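Local coordinates for protein PAN2-PAN3 deadenylation complex catalytic subunit pan2 (Neurospora crassa, PDB 4CZX) that probably shortens mRNA poly(A) tails as a cytoplasmic exonuclease stimulated by poly(A)-binding protein, with this chain forming its N-terminal WD40 domain, at residues T124-V129 against I180-K185; N134-I139 against D154-L159; K302-N307 against Y312-P317; T258-N263 against F293-T298. All coordinates share one frame; numbering follows the deposited sequence.

Contact 1: T124-V129 against I180-K185; sequences TSEILV and ITFTIK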
loop_
_atom_site.group_PDB
_atom_site.type_symbol
_atom_site.label_atom_id
_atom_site.label_comp_id
_atom_site.label_asym_id
_atom_site.label_seq_id
_atom_site.Cartn_x
_atom_site.Cartn_y
_atom_site.Cartn_z
ATOM N N THR A 124 -41.750 2.577 -6.790
ATOM C CA THR A 124 -40.294 2.535 -6.699
ATOM C C THR A 124 -39.810 1.389 -5.816
ATOM O O THR A 124 -38.636 1.323 -5.474
ATOM C CB THR A 124 -39.736 3.864 -6.167
ATOM O OG1 THR A 124 -40.437 4.235 -4.974
ATOM C CG2 THR A 124 -39.894 4.967 -7.215
ATOM N N SER A 125 -40.712 0.480 -5.461
ATOM C CA SER A 125 -40.390 -0.612 -4.550
ATOM C C SER A 125 -39.708 -1.784 -5.254
ATOM O O SER A 125 -39.132 -2.658 -4.604
ATOM C CB SER A 125 -41.660 -1.109 -3.850
ATOM O OG SER A 125 -42.393 -0.038 -3.284
ATOM N N GLU A 126 -39.795 -1.817 -6.585
ATOM C CA GLU A 126 -39.302 -2.965 -7.343
ATOM C C GLU A 126 -38.690 -2.572 -8.688
ATOM O O GLU A 126 -39.186 -1.679 -9.376
ATOM C CB GLU A 126 -40.447 -3.962 -7.563
ATOM C CG GLU A 126 -40.066 -5.267 -8.236
ATOM C CD GLU A 126 -41.268 -6.182 -8.479
ATOM O OE1 GLU A 126 -41.923 -6.050 -9.537
ATOM O OE2 GLU A 126 -41.550 -7.044 -7.615
ATOM N N ILE A 127 -37.604 -3.239 -9.060
ATOM C CA ILE A 127 -37.025 -3.023 -10.375
ATOM C C ILE A 127 -36.861 -4.316 -11.161
ATOM O O ILE A 127 -36.765 -5.407 -10.594
ATOM C CB ILE A 127 -35.650 -2.328 -10.299
ATOM C CG1 ILE A 127 -34.682 -3.126 -9.417
ATOM C CG2 ILE A 127 -35.799 -0.897 -9.829
ATOM C CD1 ILE A 127 -33.283 -2.526 -9.364
ATOM N N LEU A 128 -36.843 -4.170 -12.480
ATOM C CA LEU A 128 -36.521 -5.258 -13.393
ATOM C C LEU A 128 -35.137 -4.994 -13.960
ATOM O O LEU A 128 -34.850 -3.870 -14.364
ATOM C CB LEU A 128 -37.557 -5.340 -14.513
ATOM C CG LEU A 128 -37.271 -6.320 -15.655
ATOM C CD1 LEU A 128 -37.403 -7.770 -15.198
ATOM C CD2 LEU A 128 -38.211 -6.037 -16.841
ATOM N N VAL A 129 -34.266 -6.000 -13.988
ATOM C CA VAL A 129 -32.949 -5.782 -14.571
ATOM C C VAL A 129 -32.712 -6.851 -15.629
ATOM O O VAL A 129 -33.147 -7.996 -15.489
ATOM C CB VAL A 129 -31.798 -5.781 -13.511
ATOM C CG1 VAL A 129 -32.119 -4.817 -12.343
ATOM C CG2 VAL A 129 -31.487 -7.179 -13.009
ATOM N N ILE A 180 -46.899 -6.025 -14.858
ATOM C CA ILE A 180 -47.257 -6.937 -13.779
ATOM C C ILE A 180 -46.693 -8.336 -14.031
ATOM O O ILE A 180 -46.128 -8.950 -13.130
ATOM C CB ILE A 180 -48.800 -7.027 -13.607
ATOM C CG1 ILE A 180 -49.409 -5.638 -13.358
ATOM C CG2 ILE A 180 -49.166 -7.964 -12.461
ATOM C CD1 ILE A 180 -50.959 -5.599 -13.436
ATOM N N THR A 181 -46.840 -8.828 -15.263
ATOM C CA THR A 181 -46.461 -10.207 -15.595
ATOM C C THR A 181 -45.167 -10.317 -16.410
ATOM O O THR A 181 -44.600 -11.405 -16.531
ATOM C CB THR A 181 -47.574 -10.918 -16.383
ATOM O OG1 THR A 181 -47.692 -10.336 -17.691
ATOM C CG2 THR A 181 -48.917 -10.804 -15.653
ATOM N N PHE A 182 -44.722 -9.191 -16.963
ATOM C CA PHE A 182 -43.536 -9.117 -17.827
ATOM C C PHE A 182 -43.705 -9.856 -19.160
ATOM O O PHE A 182 -42.739 -10.026 -19.902
ATOM C CB PHE A 182 -42.290 -9.627 -17.082
ATOM C CG PHE A 182 -42.081 -8.959 -15.753
ATOM C CD1 PHE A 182 -41.749 -7.617 -15.687
ATOM C CD2 PHE A 182 -42.264 -9.657 -14.567
ATOM C CE1 PHE A 182 -41.583 -6.980 -14.461
ATOM C CE2 PHE A 182 -42.097 -9.030 -13.341
ATOM C CZ PHE A 182 -41.758 -7.686 -13.287
ATOM N N THR A 183 -44.924 -10.263 -19.491
ATOM C CA THR A 183 -45.159 -10.883 -20.796
ATOM C C THR A 183 -45.186 -9.824 -21.896
ATOM O O THR A 183 -45.630 -8.697 -21.682
ATOM C CB THR A 183 -46.474 -11.677 -20.845
ATOM O OG1 THR A 183 -47.580 -10.771 -20.887
ATOM C CG2 THR A 183 -46.605 -12.603 -19.643
ATOM N N ILE A 184 -44.710 -10.195 -23.079
ATOM C CA ILE A 184 -44.732 -9.291 -24.228
ATOM C C ILE A 184 -46.147 -9.070 -24.755
ATOM O O ILE A 184 -46.811 -10.012 -25.178
ATOM C CB ILE A 184 -43.858 -9.831 -25.376
ATOM C CG1 ILE A 184 -42.436 -10.087 -24.879
ATOM C CG2 ILE A 184 -43.875 -8.864 -26.566
ATOM C CD1 ILE A 184 -41.568 -10.857 -25.874
ATOM N N LYS A 185 -46.599 -7.820 -24.733
ATOM C CA LYS A 185 -47.915 -7.471 -25.262
ATOM C C LYS A 185 -47.848 -7.156 -26.756
ATOM O O LYS A 185 -48.808 -7.378 -27.496
ATOM C CB LYS A 185 -48.496 -6.274 -24.505
ATOM C CG LYS A 185 -48.647 -6.500 -23.004
ATOM C CD LYS A 185 -49.655 -5.532 -22.391
ATOM C CE LYS A 185 -50.658 -6.271 -21.510
ATOM N NZ LYS A 185 -51.345 -5.353 -20.562
#

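Contact 2: N134-I139 against D154-L159; sequences NKMLVI and DQYSFL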
loop_
_atom_site.group_PDB
_atom_site.type_symbol
_atom_site.label_atom_id
_atom_site.label_comp_id
_atom_site.label_asym_id
_atom_site.label_seq_id
_atom_site.Cartn_x
_atom_site.Cartn_y
_atom_site.Cartn_z
ATOM N N ASN A 134 -29.748 -14.194 -21.305
ATOM C CA ASN A 134 -31.092 -14.728 -21.479
ATOM C C ASN A 134 -31.842 -14.937 -20.166
ATOM O O ASN A 134 -32.819 -15.680 -20.101
ATOM C CB ASN A 134 -31.022 -16.019 -22.292
ATOM C CG ASN A 134 -30.538 -15.772 -23.710
ATOM O OD1 ASN A 134 -29.450 -16.200 -24.090
ATOM N ND2 ASN A 134 -31.347 -15.065 -24.499
ATOM N N LYS A 135 -31.384 -14.243 -19.127
ATOM C CA LYS A 135 -32.105 -14.181 -17.867
ATOM C C LYS A 135 -32.422 -12.736 -17.517
ATOM O O LYS A 135 -31.669 -11.830 -17.874
ATOM C CB LYS A 135 -31.300 -14.803 -16.724
ATOM C CG LYS A 135 -31.509 -16.293 -16.523
ATOM C CD LYS A 135 -30.468 -17.102 -17.263
ATOM C CE LYS A 135 -30.272 -18.472 -16.616
ATOM N NZ LYS A 135 -29.503 -18.391 -15.337
ATOM N N MET A 136 -33.552 -12.532 -16.843
ATOM C CA MET A 136 -33.858 -11.248 -16.215
ATOM C C MET A 136 -34.064 -11.471 -14.725
ATOM O O MET A 136 -34.412 -12.571 -14.301
ATOM C CB MET A 136 -35.108 -10.604 -16.824
ATOM C CG MET A 136 -35.066 -10.449 -18.338
ATOM S SD MET A 136 -36.455 -9.468 -18.947
ATOM C CE MET A 136 -37.836 -10.543 -18.545
ATOM N N LEU A 137 -33.844 -10.430 -13.926
ATOM C CA LEU A 137 -34.044 -10.543 -12.489
ATOM C C LEU A 137 -34.951 -9.441 -11.981
ATOM O O LEU A 137 -34.869 -8.298 -12.428
ATOM C CB LEU A 137 -32.710 -10.494 -11.735
ATOM C CG LEU A 137 -31.698 -11.589 -12.067
ATOM C CD1 LEU A 137 -30.658 -11.068 -13.047
ATOM C CD2 LEU A 137 -31.052 -12.107 -10.791
ATOM N N VAL A 138 -35.816 -9.808 -11.048
ATOM C CA VAL A 138 -36.682 -8.859 -10.371
ATOM C C VAL A 138 -36.111 -8.610 -8.963
ATOM O O VAL A 138 -35.837 -9.554 -8.221
ATOM C CB VAL A 138 -38.130 -9.377 -10.291
ATOM C CG1 VAL A 138 -39.022 -8.318 -9.694
ATOM C CG2 VAL A 138 -38.639 -9.778 -11.679
ATOM N N ILE A 139 -35.922 -7.341 -8.611
ATOM C CA ILE A 139 -35.309 -6.971 -7.331
ATOM C C ILE A 139 -36.251 -6.140 -6.461
ATOM O O ILE A 139 -36.824 -5.145 -6.927
ATOM C CB ILE A 139 -33.989 -6.181 -7.556
ATOM C CG1 ILE A 139 -32.911 -7.113 -8.120
ATOM C CG2 ILE A 139 -33.511 -5.522 -6.264
ATOM C CD1 ILE A 139 -31.678 -6.400 -8.693
ATOM N N ASP A 154 -35.375 -12.487 -25.858
ATOM C CA ASP A 154 -34.805 -11.248 -26.365
ATOM C C ASP A 154 -33.857 -10.629 -25.343
ATOM O O ASP A 154 -34.139 -10.617 -24.146
ATOM C CB ASP A 154 -35.918 -10.258 -26.736
ATOM C CG ASP A 154 -36.759 -10.738 -27.913
ATOM O OD1 ASP A 154 -36.181 -11.180 -28.927
ATOM O OD2 ASP A 154 -38.003 -10.675 -27.826
ATOM N N GLN A 155 -32.729 -10.118 -25.825
ATOM C CA GLN A 155 -31.758 -9.454 -24.968
ATOM C C GLN A 155 -31.950 -7.949 -25.080
ATOM O O GLN A 155 -32.270 -7.441 -26.154
ATOM C CB GLN A 155 -30.337 -9.877 -25.342
ATOM C CG GLN A 155 -30.120 -11.376 -25.208
ATOM C CD GLN A 155 -28.697 -11.786 -25.497
ATOM O OE1 GLN A 155 -27.876 -10.960 -25.895
ATOM N NE2 GLN A 155 -28.391 -13.067 -25.293
ATOM N N TYR A 156 -31.788 -7.241 -23.962
ATOM C CA TYR A 156 -32.201 -5.848 -23.899
ATOM C C TYR A 156 -31.064 -4.856 -23.674
ATOM O O TYR A 156 -30.157 -5.113 -22.883
ATOM C CB TYR A 156 -33.254 -5.682 -22.788
ATOM C CG TYR A 156 -34.541 -6.422 -23.084
ATOM C CD1 TYR A 156 -35.316 -6.081 -24.184
ATOM C CD2 TYR A 156 -34.978 -7.458 -22.274
ATOM C CE1 TYR A 156 -36.499 -6.751 -24.471
ATOM C CE2 TYR A 156 -36.165 -8.129 -22.544
ATOM C CZ TYR A 156 -36.921 -7.766 -23.652
ATOM O OH TYR A 156 -38.091 -8.423 -23.946
ATOM N N SER A 157 -31.153 -3.702 -24.340
ATOM C CA SER A 157 -30.224 -2.596 -24.100
ATOM C C SER A 157 -30.810 -1.457 -23.260
ATOM O O SER A 157 -30.057 -0.688 -22.663
ATOM C CB SER A 157 -29.728 -2.021 -25.429
ATOM O OG SER A 157 -29.042 -3.015 -26.178
ATOM N N PHE A 158 -32.138 -1.332 -23.264
ATOM C CA PHE A 158 -32.863 -0.306 -22.500
ATOM C C PHE A 158 -34.150 -0.877 -21.937
ATOM O O PHE A 158 -34.801 -1.717 -22.576
ATOM C CB PHE A 158 -33.252 0.914 -23.354
ATOM C CG PHE A 158 -32.096 1.686 -23.900
ATOM C CD1 PHE A 158 -31.564 1.365 -25.135
ATOM C CD2 PHE A 158 -31.570 2.760 -23.207
ATOM C CE1 PHE A 158 -30.497 2.076 -25.653
ATOM C CE2 PHE A 158 -30.506 3.476 -23.727
ATOM C CZ PHE A 158 -29.977 3.140 -24.952
ATOM N N LEU A 159 -34.521 -0.375 -20.763
ATOM C CA LEU A 159 -35.807 -0.645 -20.125
ATOM C C LEU A 159 -36.310 0.650 -19.511
ATOM O O LEU A 159 -35.540 1.358 -18.870
ATOM C CB LEU A 159 -35.675 -1.715 -19.032
ATOM C CG LEU A 159 -35.260 -3.134 -19.437
ATOM C CD1 LEU A 159 -34.940 -3.966 -18.195
ATOM C CD2 LEU A 159 -36.388 -3.783 -20.216
#

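Contact 3: K302-N307 against Y312-P317; sequences KALADN and YVWGSP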
loop_
_atom_site.group_PDB
_atom_site.type_symbol
_atom_site.label_atom_id
_atom_site.label_comp_id
_atom_site.label_asym_id
_atom_site.label_seq_id
_atom_site.Cartn_x
_atom_site.Cartn_y
_atom_site.Cartn_z
ATOM N N LYS A 302 -30.897 20.862 -19.581
ATOM C CA LYS A 302 -30.488 19.894 -20.595
ATOM C C LYS A 302 -29.011 19.562 -20.428
ATOM O O LYS A 302 -28.171 20.462 -20.415
ATOM C CB LYS A 302 -30.722 20.425 -22.016
ATOM C CG LYS A 302 -32.172 20.400 -22.498
ATOM C CD LYS A 302 -33.017 21.507 -21.873
ATOM C CE LYS A 302 -34.370 21.610 -22.564
ATOM N NZ LYS A 302 -35.221 22.715 -22.012
ATOM N N ALA A 303 -28.694 18.280 -20.315
ATOM C CA ALA A 303 -27.301 17.865 -20.118
ATOM C C ALA A 303 -26.812 17.025 -21.280
ATOM O O ALA A 303 -27.541 16.172 -21.773
ATOM C CB ALA A 303 -27.152 17.094 -18.818
ATOM N N LEU A 304 -25.562 17.257 -21.686
ATOM C CA LEU A 304 -24.951 16.556 -22.807
ATOM C C LEU A 304 -23.521 16.164 -22.452
ATOM O O LEU A 304 -22.744 17.012 -22.013
ATOM C CB LEU A 304 -24.943 17.429 -24.066
ATOM C CG LEU A 304 -26.252 17.920 -24.690
ATOM C CD1 LEU A 304 -26.801 19.154 -23.974
ATOM C CD2 LEU A 304 -26.036 18.218 -26.161
ATOM N N ALA A 305 -23.170 14.894 -22.629
ATOM C CA ALA A 305 -21.793 14.474 -22.399
ATOM C C ALA A 305 -21.146 14.142 -23.729
ATOM O O ALA A 305 -21.797 13.547 -24.592
ATOM C CB ALA A 305 -21.730 13.271 -21.455
ATOM N N ASP A 306 -19.879 14.531 -23.904
ATOM C CA ASP A 306 -19.206 14.297 -25.180
ATOM C C ASP A 306 -18.031 13.336 -25.044
ATOM O O ASP A 306 -17.645 12.956 -23.933
ATOM C CB ASP A 306 -18.755 15.624 -25.830
ATOM C CG ASP A 306 -17.594 16.317 -25.103
ATOM O OD1 ASP A 306 -16.858 15.691 -24.309
ATOM O OD2 ASP A 306 -17.406 17.527 -25.352
ATOM N N ASN A 307 -17.452 12.946 -26.177
ATOM C CA ASN A 307 -16.414 11.927 -26.130
ATOM C C ASN A 307 -15.059 12.508 -25.736
ATOM O O ASN A 307 -14.067 11.788 -25.690
ATOM C CB ASN A 307 -16.327 11.189 -27.472
ATOM C CG ASN A 307 -15.737 12.031 -28.569
ATOM O OD1 ASN A 307 -15.758 13.257 -28.514
ATOM N ND2 ASN A 307 -15.195 11.371 -29.583
ATOM N N TYR A 312 -21.974 19.053 -20.199
ATOM C CA TYR A 312 -22.476 20.418 -20.228
ATOM C C TYR A 312 -23.910 20.468 -19.743
ATOM O O TYR A 312 -24.678 19.536 -19.973
ATOM C CB TYR A 312 -22.436 21.001 -21.641
ATOM C CG TYR A 312 -21.108 20.929 -22.348
ATOM C CD1 TYR A 312 -20.736 19.792 -23.050
ATOM C CD2 TYR A 312 -20.244 22.011 -22.347
ATOM C CE1 TYR A 312 -19.527 19.726 -23.716
ATOM C CE2 TYR A 312 -19.033 21.958 -23.012
ATOM C CZ TYR A 312 -18.677 20.810 -23.693
ATOM O OH TYR A 312 -17.469 20.744 -24.348
ATOM N N VAL A 313 -24.276 21.561 -19.087
ATOM C CA VAL A 313 -25.682 21.834 -18.813
ATOM C C VAL A 313 -26.076 23.099 -19.549
ATOM O O VAL A 313 -25.408 24.125 -19.435
ATOM C CB VAL A 313 -25.968 21.985 -17.309
ATOM C CG1 VAL A 313 -27.359 22.598 -17.075
ATOM C CG2 VAL A 313 -25.871 20.640 -16.628
ATOM N N TRP A 314 -27.157 23.004 -20.320
ATOM C CA TRP A 314 -27.693 24.131 -21.064
ATOM C C TRP A 314 -29.110 24.424 -20.596
ATOM O O TRP A 314 -29.795 23.546 -20.064
ATOM C CB TRP A 314 -27.687 23.854 -22.571
ATOM C CG TRP A 314 -26.331 23.966 -23.228
ATOM C CD1 TRP A 314 -25.293 23.086 -23.128
ATOM C CD2 TRP A 314 -25.885 25.015 -24.097
ATOM N NE1 TRP A 314 -24.225 23.526 -23.877
ATOM C CE2 TRP A 314 -24.564 24.709 -24.480
ATOM C CE3 TRP A 314 -26.476 26.185 -24.588
ATOM C CZ2 TRP A 314 -23.823 25.532 -25.329
ATOM C CZ3 TRP A 314 -25.739 27.003 -25.428
ATOM C CH2 TRP A 314 -24.427 26.672 -25.791
ATOM N N GLY A 315 -29.543 25.660 -20.804
ATOM C CA GLY A 315 -30.870 26.082 -20.395
ATOM C C GLY A 315 -30.969 27.591 -20.373
ATOM O O GLY A 315 -30.093 28.285 -20.894
ATOM N N SER A 316 -32.043 28.099 -19.777
ATOM C CA SER A 316 -32.250 29.536 -19.667
ATOM C C SER A 316 -31.359 30.182 -18.605
ATOM O O SER A 316 -31.123 29.603 -17.543
ATOM C CB SER A 316 -33.714 29.828 -19.350
ATOM O OG SER A 316 -33.878 31.183 -18.985
ATOM N N PRO A 317 -30.857 31.392 -18.891
ATOM C CA PRO A 317 -30.092 32.171 -17.912
ATOM C C PRO A 317 -30.945 32.556 -16.708
ATOM O O PRO A 317 -30.408 32.941 -15.670
ATOM C CB PRO A 317 -29.671 33.421 -18.694
ATOM C CG PRO A 317 -29.819 33.061 -20.128
ATOM C CD PRO A 317 -30.929 32.062 -20.200
#

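Contact 4: T258-N263 against F293-T298; sequences TAIVVN and FDVSRT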
loop_
_atom_site.group_PDB
_atom_site.type_symbol
_atom_site.label_atom_id
_atom_site.label_comp_id
_atom_site.label_asym_id
_atom_site.label_seq_id
_atom_site.Cartn_x
_atom_site.Cartn_y
_atom_site.Cartn_z
ATOM N N THR A 258 -44.260 16.639 -26.700
ATOM C CA THR A 258 -43.059 17.202 -27.299
ATOM C C THR A 258 -41.836 16.334 -26.998
ATOM O O THR A 258 -41.691 15.815 -25.889
ATOM C CB THR A 258 -42.840 18.648 -26.799
ATOM O OG1 THR A 258 -43.904 19.479 -27.280
ATOM C CG2 THR A 258 -41.532 19.208 -27.294
ATOM N N ALA A 259 -40.982 16.160 -28.008
ATOM C CA ALA A 259 -39.725 15.444 -27.858
ATOM C C ALA A 259 -38.543 16.394 -28.024
ATOM O O ALA A 259 -38.619 17.386 -28.756
ATOM C CB ALA A 259 -39.628 14.305 -28.869
ATOM N N ILE A 260 -37.455 16.075 -27.334
ATOM C CA ILE A 260 -36.220 16.828 -27.431
ATOM C C ILE A 260 -35.194 15.946 -28.126
ATOM O O ILE A 260 -34.804 14.929 -27.584
ATOM C CB ILE A 260 -35.701 17.240 -26.049
ATOM C CG1 ILE A 260 -36.784 18.030 -25.302
ATOM C CG2 ILE A 260 -34.440 18.061 -26.187
ATOM C CD1 ILE A 260 -36.497 18.176 -23.803
ATOM N N VAL A 261 -34.781 16.341 -29.328
ATOM C CA VAL A 261 -33.963 15.486 -30.187
ATOM C C VAL A 261 -32.576 16.067 -30.418
ATOM O O VAL A 261 -32.438 17.254 -30.724
ATOM C CB VAL A 261 -34.642 15.275 -31.551
ATOM C CG1 VAL A 261 -33.886 14.221 -32.357
ATOM C CG2 VAL A 261 -36.093 14.880 -31.346
ATOM N N VAL A 262 -31.554 15.222 -30.301
ATOM C CA VAL A 262 -30.180 15.687 -30.289
ATOM C C VAL A 262 -29.328 14.900 -31.283
ATOM O O VAL A 262 -29.415 13.675 -31.338
ATOM C CB VAL A 262 -29.551 15.551 -28.875
ATOM C CG1 VAL A 262 -28.196 16.234 -28.825
ATOM C CG2 VAL A 262 -30.488 16.131 -27.811
ATOM N N ASN A 263 -28.504 15.601 -32.053
ATOM C CA ASN A 263 -27.555 14.925 -32.935
ATOM C C ASN A 263 -26.154 14.957 -32.330
ATOM O O ASN A 263 -25.919 15.616 -31.314
ATOM C CB ASN A 263 -27.598 15.543 -34.348
ATOM C CG ASN A 263 -26.521 16.590 -34.603
ATOM O OD1 ASN A 263 -26.137 17.359 -33.726
ATOM N ND2 ASN A 263 -26.045 16.632 -35.845
ATOM N N PHE A 293 -27.182 12.185 -23.287
ATOM C CA PHE A 293 -28.106 13.302 -23.150
ATOM C C PHE A 293 -29.161 12.999 -22.084
ATOM O O PHE A 293 -29.626 11.863 -21.970
ATOM C CB PHE A 293 -28.784 13.601 -24.502
ATOM C CG PHE A 293 -29.851 14.645 -24.422
ATOM C CD1 PHE A 293 -29.520 15.967 -24.164
ATOM C CD2 PHE A 293 -31.186 14.309 -24.602
ATOM C CE1 PHE A 293 -30.498 16.939 -24.094
ATOM C CE2 PHE A 293 -32.177 15.282 -24.530
ATOM C CZ PHE A 293 -31.831 16.593 -24.267
ATOM N N ASP A 294 -29.535 14.002 -21.296
ATOM C CA ASP A 294 -30.720 13.875 -20.452
ATOM C C ASP A 294 -31.368 15.238 -20.237
ATOM O O ASP A 294 -30.745 16.282 -20.468
ATOM C CB ASP A 294 -30.365 13.224 -19.090
ATOM C CG ASP A 294 -31.582 12.664 -18.367
ATOM O OD1 ASP A 294 -32.617 12.408 -19.036
ATOM O OD2 ASP A 294 -31.512 12.492 -17.125
ATOM N N VAL A 295 -32.622 15.213 -19.794
ATOM C CA VAL A 295 -33.362 16.422 -19.434
ATOM C C VAL A 295 -33.832 16.298 -17.981
ATOM O O VAL A 295 -34.147 15.202 -17.523
ATOM C CB VAL A 295 -34.575 16.655 -20.367
ATOM C CG1 VAL A 295 -35.590 15.515 -20.237
ATOM C CG2 VAL A 295 -35.239 17.994 -20.070
ATOM N N SER A 296 -33.839 17.405 -17.250
ATOM C CA SER A 296 -34.267 17.397 -15.842
ATOM C C SER A 296 -35.781 17.228 -15.698
ATOM O O SER A 296 -36.522 17.406 -16.666
ATOM C CB SER A 296 -33.828 18.682 -15.148
ATOM O OG SER A 296 -34.584 19.799 -15.597
ATOM N N ARG A 297 -36.242 16.925 -14.483
ATOM C CA ARG A 297 -37.674 16.697 -14.240
ATOM C C ARG A 297 -38.535 17.908 -14.575
ATOM O O ARG A 297 -39.692 17.761 -14.980
ATOM C CB ARG A 297 -37.919 16.300 -12.780
ATOM C CG ARG A 297 -37.324 14.954 -12.366
ATOM C CD ARG A 297 -37.861 13.808 -13.214
ATOM N NE ARG A 297 -37.308 12.510 -12.821
ATOM C CZ ARG A 297 -36.054 12.118 -13.055
ATOM N NH1 ARG A 297 -35.196 12.931 -13.663
ATOM N NH2 ARG A 297 -35.649 10.912 -12.664
ATOM N N THR A 298 -37.983 19.106 -14.399
ATOM C CA THR A 298 -38.718 20.331 -14.703
ATOM C C THR A 298 -38.683 20.673 -16.189
ATOM O O THR A 298 -39.458 21.510 -16.659
ATOM C CB THR A 298 -38.153 21.527 -13.937
ATOM O OG1 THR A 298 -36.775 21.700 -14.296
ATOM C CG2 THR A 298 -38.277 21.309 -12.430
#

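Contact 1: T124-V129 against I180-K185
Phe182 reaches across from the turn just before strand 184-189 to meet Leu128 and Glu126, two neighbours on the same face of strand 126-129, and Phe182 supplies half of the surface buried. Leu128 lies against the aromatic group with both methyls. Leu128 CD1 sits 4.2 Å above the plane of the Phe182 ring, displaced toward the rim, while Leu128 CD2 comes obliquely to within 4.0 Å of Phe182 CD1. With its CG anti to the backbone N (chi1 173°), Leu128 extends toward the turn, and the two side chains lie alongside, pointing opposite ways. The turn that presents Phe182 joins the third and fourth strands of one propeller blade, whereas Leu128 and Glu126 belong to the second strand of the preceding blade, so the ring bridges the seam between the predicted third and fourth WD repeats. Phe182 has a left-handed backbone conformation in the turn, and its side chain also touches Val138, on the strand next to Leu128. Glu126 approaches differently: its extended chain brings OE1 to the edge of the ring, near its plane and 4.1 Å from Phe182 CZ, with the carboxylate turned 42° from the ring. The polar partners of the carboxylate lie within its own blade, since OE1 is hydrogen-bonded to Thr120 OG1 and OE2 forms a salt bridge with Lys122.

Contact 2: N134-I139 against D154-L159
Met136 meets Tyr156 with its sulfur at the edge of the ring, a Met-aromatic contact in which SD lies 5.1 Å from the centroid of the Tyr156 ring and 75° off the ring normal. The sulfur comes nearest the ring at Tyr156 CE2, 3.8 Å from Met136 SD. With CG anti to the carbonyl carbon (chi1 -54°) and the chain extended at chi2 (-172°), the methionine carries SD to the ring, although Met136 was modelled in two conformers and this describes one. Within its own segment Tyr156 lies between Leu159 CD2 on one face and the carbonyl oxygen of Asp154 on the other, and its hydroxyl is hydrogen-bonded to Asn175 ND2. The contact spans two successive blades of the WD40 propeller: Met136 is on the third strand of one, and Tyr156 lies on the first strand of the next, just before a classic beta bulge in which Ser157 and Phe158 both face Ala168. Nearer the surface, the Asn134 and Gln155 amides cross with their planes 55° apart. Asn134 OD1 stands 3.5 Å from Gln155 NE2, in the one of its two conformers considered here. Their polar ends bind elsewhere, Asn134 ND2 to Thr152 O and Gln155 OE1, weakly, to Asn170.

Contact 3: K302-N307 against Y312-P317
Lys302 and Trp314 exchange a pair of backbone hydrogen bonds, and Leu304 and Tyr312 exchange a second pair, two residues further along, so four amides and four carbonyls satisfy each other. Trp314 N gives the shortest bond, 2.7 Å to Lys302 O, and the return bond from Lys302 N to Trp314 O is 2.9 Å. In the second pair Leu304 N lies 3.0 Å from Tyr312 O, and Tyr312 N is 2.8 Å from Leu304 O. Between them Ala303 and Val313 form a non-hydrogen-bonded pair, where the gap is filled by CA-H...O contacts such as Ala303 CA to Tyr312 O at 3.1 Å. On the face bearing Leu304 and Trp314, Leu304 CD1 rests 4.3 Å from Trp314 CD1. The buried Asp306 carboxylate meets the Tyr312 ring at its edge, in plane, OD2 being 3.5 Å from Tyr312 CE1, with the two flat groups 75° apart. Both have further partners: Asp306 OD1 accepts from Lys308 N, closing an Asx turn, and from Asn310 N, while OD2 takes Gly288 N; the Tyr312 hydroxyl is bonded to Gln287 N. This is an antiparallel beta hairpin, the middle pair of a four-stranded blade, one of whose outermost strands, 10-16, comes from near the N terminus, the closure characteristic of WD40 propellers.

Contact 4: T258-N263 against F293-T298
Val262 points a methyl straight down onto the ring of Phe293: CG2 stands 3.5 Å from the centroid of the Phe293 ring and only 1° off its normal, a CH-pi contact centred over the face. The placement is so even that CG2 is about equally far from all six ring carbons, 3.8 Å from Phe293 CG for example. Two torsions make it possible. Phe293 holds its CG anti to the backbone N (chi1 174°), which carries the ring out toward the other strand, and Val262 keeps CG1 anti to its own N, leaving CG2 beside the N and aimed at the ring. Ile260 crosses Phe293 at about a right angle and meets the far end of the ring obliquely, with CG2 3.6 Å from Phe293 CZ. Its other branch turns to a different partner: Ile260 CD1 touches Val295 CG2 at 3.9 Å, again with the side chains nearly perpendicular. The two strands run roughly antiparallel, their axes 9.0 Å apart at closest approach, too far for backbone pairing, because they belong to adjacent blades; 258-262 is the second strand of one and 290-295 the first of the next. Leu304, on the strand beside Phe293, also touches both Val262 and the ring. Nearby, a salt bridge from Asp294 to Arg250 supplies a polar tie between the same blades. Between the two segments themselves every contact is carbon against carbon in a buried setting, which implies that shape complementarity and exclusion of water, with a weak CH-pi component, hold them together.

In the fold
Following the chain from the N terminus, 124-129 opens contact 1, which closes about fifty residues later at 180-185. Contact 2 is nested inside that loop, and the two touch directly because strands 126-131 and 135-140 are neighbours in one sheet. Together they join the blades of the predicted third and fourth WD repeats at two places about 10 Å apart, centre to centre. Contact 4 comes next in series, linking the 258-262 blade to the following one, and contact 3 then closes the hairpin of that last blade. Contacts 3 and 4 also touch, through adjacent strands 290-295 and 302-306. Contacts 1 and 3 lie on opposite sides of the propeller, their centres about 32 Å apart.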